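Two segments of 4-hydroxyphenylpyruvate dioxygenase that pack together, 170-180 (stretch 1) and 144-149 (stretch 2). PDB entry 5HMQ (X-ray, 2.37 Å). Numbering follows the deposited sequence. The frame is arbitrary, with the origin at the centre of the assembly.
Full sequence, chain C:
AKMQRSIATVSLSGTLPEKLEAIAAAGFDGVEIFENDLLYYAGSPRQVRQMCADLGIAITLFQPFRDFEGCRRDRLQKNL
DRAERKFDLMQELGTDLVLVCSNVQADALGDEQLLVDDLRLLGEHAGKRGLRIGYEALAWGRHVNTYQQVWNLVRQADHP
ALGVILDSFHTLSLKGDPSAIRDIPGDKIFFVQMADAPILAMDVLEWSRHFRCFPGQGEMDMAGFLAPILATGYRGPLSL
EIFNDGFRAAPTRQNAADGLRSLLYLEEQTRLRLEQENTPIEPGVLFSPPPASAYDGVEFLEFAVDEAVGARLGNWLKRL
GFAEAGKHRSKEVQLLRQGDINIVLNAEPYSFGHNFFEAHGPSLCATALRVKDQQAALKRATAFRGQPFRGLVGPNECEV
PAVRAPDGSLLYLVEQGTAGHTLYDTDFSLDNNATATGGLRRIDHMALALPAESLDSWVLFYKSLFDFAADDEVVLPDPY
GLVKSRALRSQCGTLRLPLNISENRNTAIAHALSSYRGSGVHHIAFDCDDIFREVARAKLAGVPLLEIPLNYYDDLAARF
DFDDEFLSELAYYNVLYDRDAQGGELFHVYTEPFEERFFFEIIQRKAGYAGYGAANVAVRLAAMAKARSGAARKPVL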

# COMPACT_ATOMS: atom_id res chain seq x y z
N HIS C 170 18.67 -13.17 11.62
CA HIS C 170 20.02 -12.88 12.10
C HIS C 170 20.97 -14.03 11.81
O HIS C 170 22.17 -13.80 11.59
CB HIS C 170 20.00 -12.56 13.59
CG HIS C 170 19.36 -11.25 13.93
ND1 HIS C 170 19.78 -10.05 13.39
CD2 HIS C 170 18.32 -10.94 14.74
CE1 HIS C 170 19.04 -9.07 13.86
NE2 HIS C 170 18.15 -9.58 14.69
N THR C 171 20.47 -15.26 11.81
CA THR C 171 21.31 -16.41 11.51
C THR C 171 21.51 -16.59 10.01
O THR C 171 22.64 -16.74 9.54
CB THR C 171 20.71 -17.67 12.13
OG1 THR C 171 20.73 -17.56 13.56
CG2 THR C 171 21.51 -18.90 11.71
N LEU C 172 20.42 -16.58 9.24
CA LEU C 172 20.51 -16.88 7.82
C LEU C 172 21.02 -15.72 6.97
O LEU C 172 21.54 -15.95 5.88
CB LEU C 172 19.14 -17.35 7.29
CG LEU C 172 18.62 -18.65 7.90
CD1 LEU C 172 17.33 -19.09 7.22
CD2 LEU C 172 19.67 -19.74 7.81
N SER C 173 20.90 -14.47 7.46
CA SER C 173 21.44 -13.35 6.70
C SER C 173 22.96 -13.39 6.64
O SER C 173 23.56 -12.90 5.68
CB SER C 173 20.98 -12.02 7.30
OG SER C 173 21.49 -11.86 8.62
N LEU C 174 23.60 -13.96 7.66
CA LEU C 174 25.03 -14.19 7.66
C LEU C 174 25.41 -15.54 7.08
O LEU C 174 26.56 -15.96 7.21
CB LEU C 174 25.57 -14.07 9.09
CG LEU C 174 25.27 -12.76 9.82
CD1 LEU C 174 25.52 -12.92 11.31
CD2 LEU C 174 26.14 -11.65 9.26
N LYS C 175 24.46 -16.23 6.44
CA LYS C 175 24.67 -17.58 5.91
C LYS C 175 25.11 -18.55 7.00
O LYS C 175 25.90 -19.47 6.74
CB LYS C 175 25.66 -17.58 4.74
CG LYS C 175 25.17 -16.84 3.51
CD LYS C 175 26.24 -16.80 2.43
CE LYS C 175 25.75 -16.05 1.20
NZ LYS C 175 24.64 -16.75 0.51
N GLY C 176 24.63 -18.35 8.22
CA GLY C 176 24.99 -19.25 9.30
C GLY C 176 24.38 -20.62 9.12
O GLY C 176 23.33 -20.80 8.51
N ASP C 177 25.07 -21.62 9.67
CA ASP C 177 24.61 -23.00 9.59
C ASP C 177 23.78 -23.31 10.83
O ASP C 177 24.33 -23.34 11.94
CB ASP C 177 25.80 -23.96 9.50
CG ASP C 177 25.40 -25.37 9.11
OD1 ASP C 177 24.22 -25.74 9.28
OD2 ASP C 177 26.28 -26.13 8.64
N PRO C 178 22.47 -23.54 10.70
CA PRO C 178 21.64 -23.79 11.88
C PRO C 178 21.77 -25.19 12.46
O PRO C 178 21.09 -25.50 13.44
CB PRO C 178 20.22 -23.57 11.34
CG PRO C 178 20.32 -24.00 9.91
CD PRO C 178 21.69 -23.55 9.45
N SER C 179 22.63 -26.04 11.87
CA SER C 179 22.65 -27.45 12.24
C SER C 179 23.08 -27.65 13.70
O SER C 179 22.54 -28.52 14.39
CB SER C 179 23.59 -28.21 11.31
OG SER C 179 23.46 -29.61 11.50
N ALA C 180 24.03 -26.85 14.18
CA ALA C 180 24.52 -27.00 15.54
C ALA C 180 23.48 -26.64 16.60
O ALA C 180 23.76 -26.81 17.79
CB ALA C 180 25.78 -26.16 15.75
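Stretch 2 (144-149) VNTYQQ

Tyr147 has the largest covered area of any residue in this contact, 103 Å² of the 317 Å² summed over both sides, and its hydroxyl donates a hydrogen bond across. That bond is short. Tyr147 OH donates to the backbone oxygen Asp177 O at 2.6 Å, so the phenol end is fastened to the main chain of the loop.

Stretch 1 opens in a helix that includes Thr171 and Leu172; a type I beta turn spans Leu172 to Lys175. The turn is closed by Lys175 N to Leu172 O at 3.0 Å, and Gly176 N follows with a bond to Thr171 O at 2.9 Å. Lys175, just after the turn's i+2 residue, has a left-handed conformation (57/33). Gly176 then extends (-69/152), and here the absence of a side chain matters locally: an ideal CB would lie 2.9 Å from Thr171 O, a clash, whereas it would stay 4.8 Å from Tyr147 CE2. The chain goes on through Asp177 and Pro178 into a 3-10 segment at Ser179 and Ala180; Asp177 OD1 accepts from Ser179 N at 3.1 Å.

Stretch 2 approaches as a loop in which Val144 and Thr146 are extended and Asn145 (-138/14) is not, followed by the first turn of a helix from Tyr147. Thr146 is the N-cap, its OG1 accepting a weak bond from Gln149 N at 3.4 Å. Gln149 OE1 answers by accepting from Thr146 OG1 at 2.8 Å and from Asn145 N at 3.1 Å, which ties the helix start to the loop before it. The two stretches run in the same general sense: Thr146 lies across from Thr171, CA to CA 6.4 Å, and Gln148 across from Ala180 at 7.8 Å between CA atoms.

With chi1 at 78° (p) and chi2 at 88°, Tyr147 points toward stretch 1, with Asp177 O and Ala180 C at its ring edge. Thr171 OG1 is 3.9 Å from Tyr147 CD2 near the root of the ring, while at the far end Ala180 CB comes to 3.3 Å from Tyr147 OH and 4.3 Å from Tyr147 CZ. Asp177 O lies near the ring plane, the placement a phenol hydrogen bond favours. At the other end of the contact, Leu174 points toward stretch 2 and sets its CD1 3.3 Å from Asn145 O.

Waters bridge the stretches as well. One donates to Asn145 O at 2.5 Å and, weakly, to His170 O at 2.8 Å; a second accepts from Tyr147 N at 2.9 Å and lies 2.7 Å from Thr171 OG1; a third accepts from Asp177 N at 2.6 Å and weakly from Gln148 NE2 at 3.1 Å. The rule to read here is economical: one aromatic anchor on a backbone carbonyl, with waters bridging backbone and side-chain groups around it.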

# COMPACT_ATOMS: atom_id res chain seq x y z
N VAL C 144 29.12 -10.15 19.75
CA VAL C 144 28.29 -11.35 19.66
C VAL C 144 27.32 -11.15 18.51
O VAL C 144 26.42 -10.29 18.58
CB VAL C 144 27.54 -11.63 20.97
CG1 VAL C 144 26.65 -12.85 20.82
CG2 VAL C 144 28.53 -11.81 22.11
N ASN C 145 27.48 -11.94 17.44
CA ASN C 145 26.60 -11.80 16.29
C ASN C 145 26.14 -13.13 15.71
O ASN C 145 25.60 -13.14 14.60
CB ASN C 145 27.28 -10.96 15.20
CG ASN C 145 28.38 -11.72 14.48
OD1 ASN C 145 29.13 -12.49 15.09
ND2 ASN C 145 28.49 -11.50 13.17
N THR C 146 26.33 -14.24 16.42
CA THR C 146 25.87 -15.55 15.96
C THR C 146 25.21 -16.27 17.13
O THR C 146 25.48 -15.96 18.29
CB THR C 146 27.01 -16.41 15.40
OG1 THR C 146 27.98 -16.64 16.43
CG2 THR C 146 27.69 -15.72 14.23
N TYR C 147 24.35 -17.24 16.81
CA TYR C 147 23.72 -18.02 17.87
C TYR C 147 24.73 -18.90 18.58
O TYR C 147 24.56 -19.21 19.76
CB TYR C 147 22.57 -18.86 17.31
CG TYR C 147 23.00 -20.12 16.57
CD1 TYR C 147 23.21 -21.31 17.25
CD2 TYR C 147 23.18 -20.11 15.19
CE1 TYR C 147 23.61 -22.46 16.59
CE2 TYR C 147 23.57 -21.25 14.52
CZ TYR C 147 23.78 -22.42 15.22
OH TYR C 147 24.17 -23.56 14.55
N GLN C 148 25.79 -19.33 17.88
CA GLN C 148 26.82 -20.15 18.51
C GLN C 148 27.49 -19.40 19.66
O GLN C 148 27.71 -19.97 20.73
CB GLN C 148 27.86 -20.59 17.48
CG GLN C 148 27.32 -21.50 16.39
CD GLN C 148 26.79 -20.72 15.19
OE1 GLN C 148 26.37 -19.57 15.32
NE2 GLN C 148 26.82 -21.35 14.02
N GLN C 149 27.83 -18.12 19.44
CA GLN C 149 28.41 -17.32 20.51
C GLN C 149 27.42 -17.11 21.65
O GLN C 149 27.81 -17.10 22.82
CB GLN C 149 28.89 -15.98 19.97
CG GLN C 149 30.04 -16.07 18.99
CD GLN C 149 30.25 -14.78 18.22
OE1 GLN C 149 29.43 -14.40 17.39
NE2 GLN C 149 31.36 -14.11 18.50
O HOH W 1 23.41 -14.30 14.03
O HOH W 2 23.24 -16.90 14.17
O HOH W 3 27.25 -20.92 10.94